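Local coordinates for protein cytochrome c2 (Rhodobacter capsulatus, PDB 1VYD) that carries electrons through its covalently bound heme, serving as donor to the oxidized bacteriochlorophyll in photophosphorylation, at residues A[41-44]-A[45-49]; A[105-108]-A[109-113]. The protein carries 1 engineered substitution. All coordinates share one frame; numbering follows the deposited sequence.

Contact 1 (A[41-44]-A[45-49]). With HEM (protoporphyrin IX containing Fe), chain C.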
# COMPACT_ATOMS: atom_id res chain seq x y z
N VAL A 41 3.89 4.36 -4.82
CA VAL A 41 3.13 5.03 -5.86
C VAL A 41 3.82 4.83 -7.23
O VAL A 41 4.94 5.31 -7.45
CB VAL A 41 2.86 6.52 -5.60
CG1 VAL A 41 1.98 7.13 -6.73
CG2 VAL A 41 2.03 6.67 -4.31
N GLY A 42 3.21 4.10 -8.18
CA GLY A 42 3.82 3.89 -9.47
C GLY A 42 4.51 2.56 -9.50
O GLY A 42 5.07 2.15 -10.50
N ARG A 43 4.51 1.79 -8.39
CA ARG A 43 5.23 0.51 -8.44
C ARG A 43 4.30 -0.68 -8.72
O ARG A 43 3.13 -0.55 -8.37
CB ARG A 43 5.86 0.31 -7.07
CG ARG A 43 6.55 -1.03 -6.88
CD ARG A 43 7.38 -0.99 -5.57
NE ARG A 43 6.71 -1.45 -4.38
CZ ARG A 43 6.77 -1.07 -3.10
NH1 ARG A 43 6.06 -1.66 -2.08
NH2 ARG A 43 7.53 -0.10 -2.56
N THR A 44 4.75 -1.69 -9.46
CA THR A 44 3.89 -2.82 -9.80
C THR A 44 3.45 -3.53 -8.50
O THR A 44 4.32 -3.77 -7.67
CB THR A 44 4.66 -3.82 -10.71
OG1 THR A 44 5.11 -3.04 -11.84
CG2 THR A 44 3.86 -5.00 -11.25
N ALA A 45 2.15 -3.85 -8.38
CA ALA A 45 1.66 -4.53 -7.20
C ALA A 45 2.37 -5.85 -6.93
O ALA A 45 2.69 -6.64 -7.83
CB ALA A 45 0.18 -4.88 -7.23
N GLY A 46 2.70 -6.01 -5.63
CA GLY A 46 3.30 -7.35 -5.26
C GLY A 46 4.60 -7.70 -5.91
O GLY A 46 4.83 -8.92 -6.08
N THR A 47 5.60 -6.75 -5.92
CA THR A 47 6.92 -7.11 -6.50
C THR A 47 8.06 -6.63 -5.61
O THR A 47 9.23 -6.75 -5.95
CB THR A 47 7.13 -6.49 -7.93
OG1 THR A 47 6.83 -5.08 -7.80
CG2 THR A 47 6.06 -7.00 -8.91
N TYR A 48 7.80 -5.93 -4.52
CA TYR A 48 8.86 -5.50 -3.60
C TYR A 48 9.72 -6.70 -3.19
O TYR A 48 9.15 -7.76 -2.93
CB TYR A 48 8.31 -4.86 -2.28
CG TYR A 48 9.44 -3.99 -1.72
CD1 TYR A 48 9.82 -2.79 -2.27
CD2 TYR A 48 10.13 -4.50 -0.62
CE1 TYR A 48 10.92 -2.09 -1.74
CE2 TYR A 48 11.21 -3.83 -0.08
CZ TYR A 48 11.59 -2.62 -0.64
OH TYR A 48 12.67 -1.95 -0.03
N PRO A 49 11.01 -6.65 -3.44
CA PRO A 49 11.95 -7.73 -3.18
C PRO A 49 11.96 -8.23 -1.72
O PRO A 49 11.73 -7.50 -0.75
CB PRO A 49 13.35 -7.21 -3.48
CG PRO A 49 13.19 -5.76 -3.75
CD PRO A 49 11.73 -5.40 -3.92
CHA HEM C . 0.17 -4.53 1.44
CHB HEM C . -0.80 0.19 2.19
CHC HEM C . -2.08 -0.84 6.78
CHD HEM C . -0.30 -5.35 6.23
C1A HEM C . -0.07 -3.17 1.26
C2A HEM C . 0.07 -2.45 0.01
C3A HEM C . -0.22 -1.18 0.25
C4A HEM C . -0.55 -1.06 1.63
CMA HEM C . -0.26 0.10 -0.61
CAA HEM C . 0.50 -3.14 -1.32
CBA HEM C . 2.00 -3.06 -1.45
CGA HEM C . 2.67 -3.67 -2.67
O1A HEM C . 1.97 -4.17 -3.59
O2A HEM C . 3.92 -3.75 -2.55
C1B HEM C . -1.22 0.25 3.50
C2B HEM C . -1.69 1.47 4.11
C3B HEM C . -2.08 1.15 5.35
C4B HEM C . -1.80 -0.23 5.59
CMB HEM C . -1.71 2.87 3.40
CAB HEM C . -2.78 2.03 6.41
CBB HEM C . -3.92 2.73 6.05
C1C HEM C . -1.69 -2.16 7.00
C2C HEM C . -1.78 -2.81 8.30
C3C HEM C . -1.32 -4.04 8.14
C4C HEM C . -0.90 -4.21 6.76
CMC HEM C . -2.28 -2.07 9.55
CAC HEM C . -1.28 -5.22 9.13
CBC HEM C . -2.22 -5.41 10.12
C1D HEM C . 0.01 -5.49 4.89
C2D HEM C . 0.37 -6.74 4.28
C3D HEM C . 0.50 -6.51 2.96
C4D HEM C . 0.17 -5.13 2.70
CMD HEM C . 0.60 -8.03 5.08
CAD HEM C . 0.81 -7.49 1.83
CBD HEM C . -0.58 -7.91 1.22
CGD HEM C . -0.66 -9.30 0.65
O1D HEM C . -1.85 -9.65 0.42
O2D HEM C . 0.35 -10.07 0.58
NA HEM C . -0.44 -2.29 2.22
NB HEM C . -1.24 -0.75 4.42
NC HEM C . -1.17 -3.03 6.07
ND HEM C . -0.14 -4.51 3.91
FE HEM C . -0.76 -2.66 4.16
O HOH W 1 4.89 -3.88 -5.08

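Contact 2 (A[105-108]-A[109-113])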
# COMPACT_ATOMS: atom_id res chain seq x y z
N GLU A 105 -7.35 8.93 0.77
CA GLU A 105 -6.86 9.90 -0.15
C GLU A 105 -5.69 10.65 0.45
O GLU A 105 -4.75 10.95 -0.27
CB GLU A 105 -7.92 10.94 -0.53
CG GLU A 105 -8.38 10.92 -1.97
CD GLU A 105 -9.45 11.99 -2.23
OE1 GLU A 105 -10.32 12.27 -1.35
OE2 GLU A 105 -9.45 12.61 -3.32
N ASP A 106 -5.79 10.97 1.73
CA ASP A 106 -4.74 11.74 2.39
C ASP A 106 -3.50 10.91 2.59
O ASP A 106 -2.40 11.41 2.35
CB ASP A 106 -5.31 12.29 3.71
CG ASP A 106 -6.44 13.29 3.48
OD1 ASP A 106 -7.30 13.41 4.39
OD2 ASP A 106 -6.46 13.94 2.40
N VAL A 107 -3.64 9.65 3.05
CA VAL A 107 -2.53 8.74 3.18
C VAL A 107 -1.86 8.51 1.81
O VAL A 107 -0.64 8.49 1.66
CB VAL A 107 -2.93 7.37 3.76
CG1 VAL A 107 -1.62 6.61 4.15
CG2 VAL A 107 -3.71 7.51 5.06
N ALA A 108 -2.65 8.32 0.75
CA ALA A 108 -2.23 8.16 -0.61
C ALA A 108 -1.39 9.32 -1.13
O ALA A 108 -0.29 9.03 -1.65
CB ALA A 108 -3.38 7.97 -1.58
N ALA A 109 -1.80 10.55 -0.89
CA ALA A 109 -1.05 11.76 -1.24
C ALA A 109 0.23 11.82 -0.41
O ALA A 109 1.30 12.20 -0.88
CB ALA A 109 -1.81 13.05 -0.88
N TYR A 110 0.13 11.47 0.89
CA TYR A 110 1.32 11.44 1.71
C TYR A 110 2.33 10.40 1.15
O TYR A 110 3.54 10.62 1.24
CB TYR A 110 0.95 11.10 3.17
CG TYR A 110 2.14 10.77 4.02
CD1 TYR A 110 3.09 11.76 4.28
CD2 TYR A 110 2.37 9.51 4.52
CE1 TYR A 110 4.25 11.50 5.00
CE2 TYR A 110 3.48 9.20 5.32
CZ TYR A 110 4.44 10.19 5.48
OH TYR A 110 5.56 9.92 6.25
N LEU A 111 1.94 9.22 0.70
CA LEU A 111 2.90 8.25 0.17
C LEU A 111 3.57 8.75 -1.12
O LEU A 111 4.78 8.55 -1.29
CB LEU A 111 2.29 6.85 -0.02
CG LEU A 111 1.81 6.14 1.25
CD1 LEU A 111 0.86 4.98 0.97
CD2 LEU A 111 3.01 5.62 2.02
N ALA A 112 2.87 9.49 -1.99
CA ALA A 112 3.47 10.04 -3.21
C ALA A 112 4.46 11.16 -2.89
O ALA A 112 5.45 11.33 -3.63
CB ALA A 112 2.42 10.68 -4.15
N SER A 113 4.24 11.90 -1.81
CA SER A 113 5.08 13.06 -1.57
C SER A 113 6.38 12.72 -0.88
O SER A 113 7.31 13.54 -0.87
CB SER A 113 4.33 14.07 -0.68
OG SER A 113 4.41 13.61 0.66

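Contact 1 (A[41-44]-A[45-49])
The guanidinium of Arg43 lies against the ring of Tyr48: Tyr48 CD1 stands over the centre of the guanidinium, 3.5 Å from Arg43 NH2. The two planes are turned 47° apart, so the pair is an oblique crossing and not a parallel stack. Arg43 gets there on a chain extended through its first two torsions and bent at the third (chi3 92°), which brings the flat group round beside the heme. Its edge then meets the heme propionate: Arg43 NH1 donates to HEM O2A over 3.0 Å, nearly straight at 170°. NH1 also donates to the carbonyl of Asn36, whose side-chain ND2 is hydrogen-bonded to Tyr48 OH, so the guanidinium and the phenol share one neighbour.

This heme side is the tight part. Gly46 N donates to the other carboxylate oxygen, HEM O1A, at 2.8 Å. A single water sits in the plane of the guanidinium and has four partners: it accepts from Arg43 NE and Thr47 N and donates to Thr44 O and HEM O2A, the last at 2.7 Å.

The outer side is looser, for Thr47 is exposed and a single hydrogen bond joins it to Thr44. Thr47 OG1 donates to Thr44 O at 2.8 Å from above the carbonyl plane, on an oxygen that also takes the bond from the water. Thr44 CG2 and Thr47 CG2 are in plain van der Waals contact at 3.8 Å.

Backbone and arginine donors with a bridging water around one carboxylate are consistent with the propionate site of class I cytochromes c; Tyr53 OH and Trp67 NE1 also hydrogen-bond the heme.

Contact 2 (A[105-108]-A[109-113])
Ala109, Ala108 and Val107 bury the most surface within this one helix, and the backbone accounts for much of their contact. Ala109 N donates to Glu105 O at 3.0 Å (157°), while its CB rests 3.7 Å from both Glu105 O and Asp106 O, settling the methyl beside two carbonyls of the preceding turn. Ala109 also touches Glu69 of helix 69-77, as do Ala108 and Ala112.

Ala108 receives the next turn through its carbonyl: Ala112 N donates to Ala108 O over 3.2 Å. This is the longest of the four i to i+4 bonds.

Val107 O takes the shortest one, from Leu111 N at 2.8 Å, with the donor tilted 18° from the carbonyl plane. Leu111 CG, anti to its own carbonyl carbon (chi1 -63°), packs 3.4 Å from that same oxygen, and its CD1 reaches Val107 CG1 at 4.3 Å. These two apolar side chains also touch Phe10, and Val107 touches the heme.

Beyond them Tyr110 leans on Glu7 and Ile19. A regular alpha-helix packed against helix 3-9 and lining the heme with Val107 is the C-terminal helix of the cytochrome c fold.

How the contacts relate
Contact 1 closes before contact 2 opens, and their centres lie 16 Å apart. Residues 41-49 belong to the long loop between strand 26-28 and helix 55-62, whereas 105-113 lie on the last helix, 104-113. They nevertheless meet: Val41 CG2, at the start of the loop segment, packs 3.8 Å from Ala112 N of the helix. Both also reach the one heme, contact 1 at a propionate and contact 2 through Val107, whose side chain is about 4 Å from that of Cys13, a covalent heme attachment residue. The loop, with polar donors at the propionate, and the helix, with the apolar Val107 side chain, thus contact different parts of the same cofactor, joined directly by the Val41 contact.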